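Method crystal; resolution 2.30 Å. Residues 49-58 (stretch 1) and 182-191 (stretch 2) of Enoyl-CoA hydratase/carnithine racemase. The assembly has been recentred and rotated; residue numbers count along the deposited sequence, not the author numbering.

Stretch 1 49-58: NVFLILGSQT
Stretch 2 (182-191) LEETAMAAAR

The one polar link that is clear between these two stretches is made by a water: water 1 donates to Ser 56 O at 2.9 Å and to Glu 183 OE2 at 2.6 Å, joining a loop carbonyl to a carboxylate whose OE2 lies 4.5 Å from that same O atom. Two acceptors cannot bond each other directly, so a molecule with two protons to give suits the gap.

The rest of the contact is a strand lying against a helix. Residues 50-54 are extended, with phi from -101° to -148° and psi from 117° to 161°, and lead into a loop at 55-58. Residues 182-191 lie within a longer helix, with phi near -65° and psi near -41°; its i to i-4 bonds run from Ala 186 N to Leu 182 O (2.9 Å) through Arg 191 N to Met 187 O (2.9 Å). The axes approach to 8.7 Å at 167°, nearly antiparallel, so Val 50 CA sits 6.3 Å from Ala 190 CA and Leu 54 CA 7.8 Å from Glu 183 CA.

Strand alternation sends Val 50, Leu 52 and Leu 54 toward the helix, while Phe 51 points away. The helix answers with Ala 190, Ala 186 and Glu 183, spaced roughly one turn apart. Val 50 (chi1 t) places CG1 4.1 Å from Ala 190 CB and CG2 3.8 Å from Ala 190 O; the small methyl of alanine accommodates the close backbone approach here. Leu 52 (chi1 t, chi2 p) spreads its branches over two residues: CD1 lies 3.9 Å from Ala 186 CB, and CD2 lies 4.0 Å from Met 187 CA and 4.1 Å from Met 187 CE. Met 187, a selenomethionine, leaves the helix sideways (t, p, chi3 91°), and its flexible chain brings CE to the leucine. Val 50, Leu 52, Ala 186 and Ala 190 are buried, and these apolar groups, with Met 187 at their side and only partly exposed, pack by van der Waals contact.

At the other end, Glu 183 (m, t, chi3 11°) points toward the strand. Leu 54 (m, t) brings CD1 to 3.9 Å from Glu 183 OE1, so the edge of the apolar row meets a carboxylate that is also hydrogen-bonded elsewhere in the structure. Gln 57 (m, m, chi3 106°) starts sideways, but its end comes nearer the helix. In the loop, Thr 58 N donates to Ser 56 OG (2.9 Å, 156°); serine at chi1 p presents its hydroxyl to the backbone amide two residues on, bracing the turn. In all, 376 Å² is buried.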

# COMPACT_ATOMS: atom_id res chain seq x y z
N ASN C 49 -16.60 19.55 -24.87
CA ASN C 49 -16.79 18.18 -24.51
C ASN C 49 -16.44 17.87 -23.07
O ASN C 49 -17.01 16.94 -22.51
CB ASN C 49 -15.91 17.30 -25.37
CG ASN C 49 -16.39 17.24 -26.81
OD1 ASN C 49 -17.42 17.80 -27.17
ND2 ASN C 49 -15.68 16.50 -27.61
N VAL C 50 -15.53 18.65 -22.48
CA VAL C 50 -15.01 18.35 -21.17
C VAL C 50 -14.68 19.66 -20.47
O VAL C 50 -14.23 20.59 -21.11
CB VAL C 50 -13.71 17.55 -21.33
CG1 VAL C 50 -13.06 17.25 -19.99
CG2 VAL C 50 -14.01 16.25 -22.02
N PHE C 51 -14.81 19.68 -19.14
CA PHE C 51 -14.31 20.77 -18.30
C PHE C 51 -13.00 20.44 -17.64
O PHE C 51 -12.78 19.31 -17.22
CB PHE C 51 -15.27 21.06 -17.17
CG PHE C 51 -16.61 21.59 -17.62
CD1 PHE C 51 -16.79 22.94 -17.79
CD2 PHE C 51 -17.68 20.74 -17.81
CE1 PHE C 51 -18.02 23.43 -18.19
CE2 PHE C 51 -18.91 21.23 -18.20
CZ PHE C 51 -19.09 22.57 -18.41
N LEU C 52 -12.18 21.45 -17.48
CA LEU C 52 -10.98 21.33 -16.69
C LEU C 52 -10.90 22.48 -15.68
O LEU C 52 -10.80 23.62 -16.05
CB LEU C 52 -9.77 21.38 -17.60
CG LEU C 52 -8.43 21.52 -16.90
CD1 LEU C 52 -8.19 20.32 -16.01
CD2 LEU C 52 -7.31 21.58 -17.90
N ILE C 53 -10.93 22.14 -14.40
CA ILE C 53 -10.91 23.13 -13.34
C ILE C 53 -9.56 23.24 -12.72
O ILE C 53 -9.02 22.25 -12.28
CB ILE C 53 -11.81 22.74 -12.20
CG1 ILE C 53 -13.20 22.45 -12.70
CG2 ILE C 53 -11.93 23.85 -11.17
CD1 ILE C 53 -13.96 21.70 -11.65
N LEU C 54 -9.07 24.46 -12.64
CA LEU C 54 -7.72 24.76 -12.17
C LEU C 54 -7.73 25.85 -11.12
O LEU C 54 -8.69 26.62 -11.02
CB LEU C 54 -6.86 25.31 -13.32
CG LEU C 54 -6.78 24.40 -14.53
CD1 LEU C 54 -5.98 25.04 -15.66
CD2 LEU C 54 -6.17 23.08 -14.15
N GLY C 55 -6.65 25.93 -10.35
CA GLY C 55 -6.46 27.04 -9.44
C GLY C 55 -5.31 27.92 -9.86
O GLY C 55 -5.01 28.10 -11.03
N SER C 56 -4.66 28.49 -8.85
CA SER C 56 -3.53 29.38 -9.07
C SER C 56 -2.31 28.51 -9.30
O SER C 56 -2.42 27.26 -9.37
CB SER C 56 -3.33 30.28 -7.87
OG SER C 56 -2.64 29.61 -6.81
N GLN C 57 -1.16 29.14 -9.39
CA GLN C 57 0.08 28.38 -9.54
C GLN C 57 0.51 27.81 -8.22
O GLN C 57 1.42 27.00 -8.19
CB GLN C 57 1.20 29.25 -10.14
CG GLN C 57 1.00 29.61 -11.62
CD GLN C 57 0.41 28.46 -12.46
OE1 GLN C 57 -0.75 28.48 -12.85
NE2 GLN C 57 1.22 27.44 -12.71
N THR C 58 -0.13 28.19 -7.12
CA THR C 58 0.26 27.62 -5.83
C THR C 58 -0.86 26.98 -5.03
O THR C 58 -0.57 26.33 -4.05
CB THR C 58 0.87 28.67 -4.90
OG1 THR C 58 -0.11 29.69 -4.67
CG2 THR C 58 2.10 29.29 -5.53
N LEU C 182 1.72 19.41 -13.67
CA LEU C 182 0.39 19.10 -13.23
C LEU C 182 -0.67 19.52 -14.23
O LEU C 182 -1.52 18.71 -14.62
CB LEU C 182 0.15 19.73 -11.87
CG LEU C 182 -1.28 19.69 -11.35
CD1 LEU C 182 -1.72 18.29 -11.00
CD2 LEU C 182 -1.43 20.58 -10.12
N GLU C 183 -0.61 20.77 -14.66
CA GLU C 183 -1.62 21.31 -15.58
C GLU C 183 -1.57 20.64 -16.94
O GLU C 183 -2.61 20.30 -17.52
CB GLU C 183 -1.47 22.81 -15.72
CG GLU C 183 -1.82 23.57 -14.44
CD GLU C 183 -2.00 25.10 -14.61
OE1 GLU C 183 -2.08 25.57 -15.78
OE2 GLU C 183 -2.11 25.84 -13.58
N GLU C 184 -0.36 20.36 -17.40
CA GLU C 184 -0.21 19.67 -18.67
C GLU C 184 -0.83 18.29 -18.63
O GLU C 184 -1.46 17.83 -19.56
CB GLU C 184 1.26 19.45 -18.91
CG GLU C 184 1.57 19.35 -20.38
CD GLU C 184 3.08 19.28 -20.71
OE1 GLU C 184 3.93 19.48 -19.80
OE2 GLU C 184 3.41 19.05 -21.91
N THR C 185 -0.60 17.59 -17.53
CA THR C 185 -1.08 16.23 -17.39
C THR C 185 -2.60 16.21 -17.27
O THR C 185 -3.25 15.35 -17.83
CB THR C 185 -0.48 15.61 -16.13
OG1 THR C 185 0.93 15.66 -16.23
CG2 THR C 185 -0.87 14.18 -15.99
N ALA C 186 -3.14 17.13 -16.47
CA ALA C 186 -4.56 17.20 -16.34
C ALA C 186 -5.18 17.56 -17.68
O ALA C 186 -6.24 17.03 -18.04
CB ALA C 186 -4.95 18.20 -15.29
N MSE C 187 -4.51 18.43 -18.43
CA MSE C 187 -5.02 18.82 -19.73
C MSE C 187 -4.99 17.65 -20.66
O MSE C 187 -5.88 17.47 -21.48
CB MSE C 187 -4.21 20.00 -20.26
CG MSE C 187 -4.56 20.36 -21.68
SE MSE C 187 -6.46 20.91 -21.93
CE MSE C 187 -6.18 22.85 -21.63
N ALA C 188 -3.94 16.84 -20.57
CA ALA C 188 -3.83 15.68 -21.46
C ALA C 188 -4.94 14.71 -21.17
O ALA C 188 -5.50 14.14 -22.08
CB ALA C 188 -2.48 14.97 -21.30
N ALA C 189 -5.28 14.56 -19.90
CA ALA C 189 -6.40 13.70 -19.55
C ALA C 189 -7.74 14.27 -20.06
O ALA C 189 -8.57 13.53 -20.57
CB ALA C 189 -6.44 13.52 -18.06
N ALA C 190 -7.91 15.58 -19.95
CA ALA C 190 -9.07 16.22 -20.51
C ALA C 190 -9.19 16.00 -22.01
O ALA C 190 -10.29 15.74 -22.52
CB ALA C 190 -9.04 17.71 -20.21
N ARG C 191 -8.10 16.14 -22.73
CA ARG C 191 -8.11 15.95 -24.19
C ARG C 191 -8.41 14.50 -24.56
O ARG C 191 -9.10 14.22 -25.52
CB ARG C 191 -6.77 16.32 -24.81
CG ARG C 191 -6.56 17.80 -24.90
CD ARG C 191 -5.37 18.11 -25.79
NE ARG C 191 -4.92 19.48 -25.56
CZ ARG C 191 -5.53 20.57 -26.02
NH1 ARG C 191 -6.60 20.49 -26.82
NH2 ARG C 191 -5.06 21.77 -25.70
O HOH W 1 -2.27 25.00 -11.12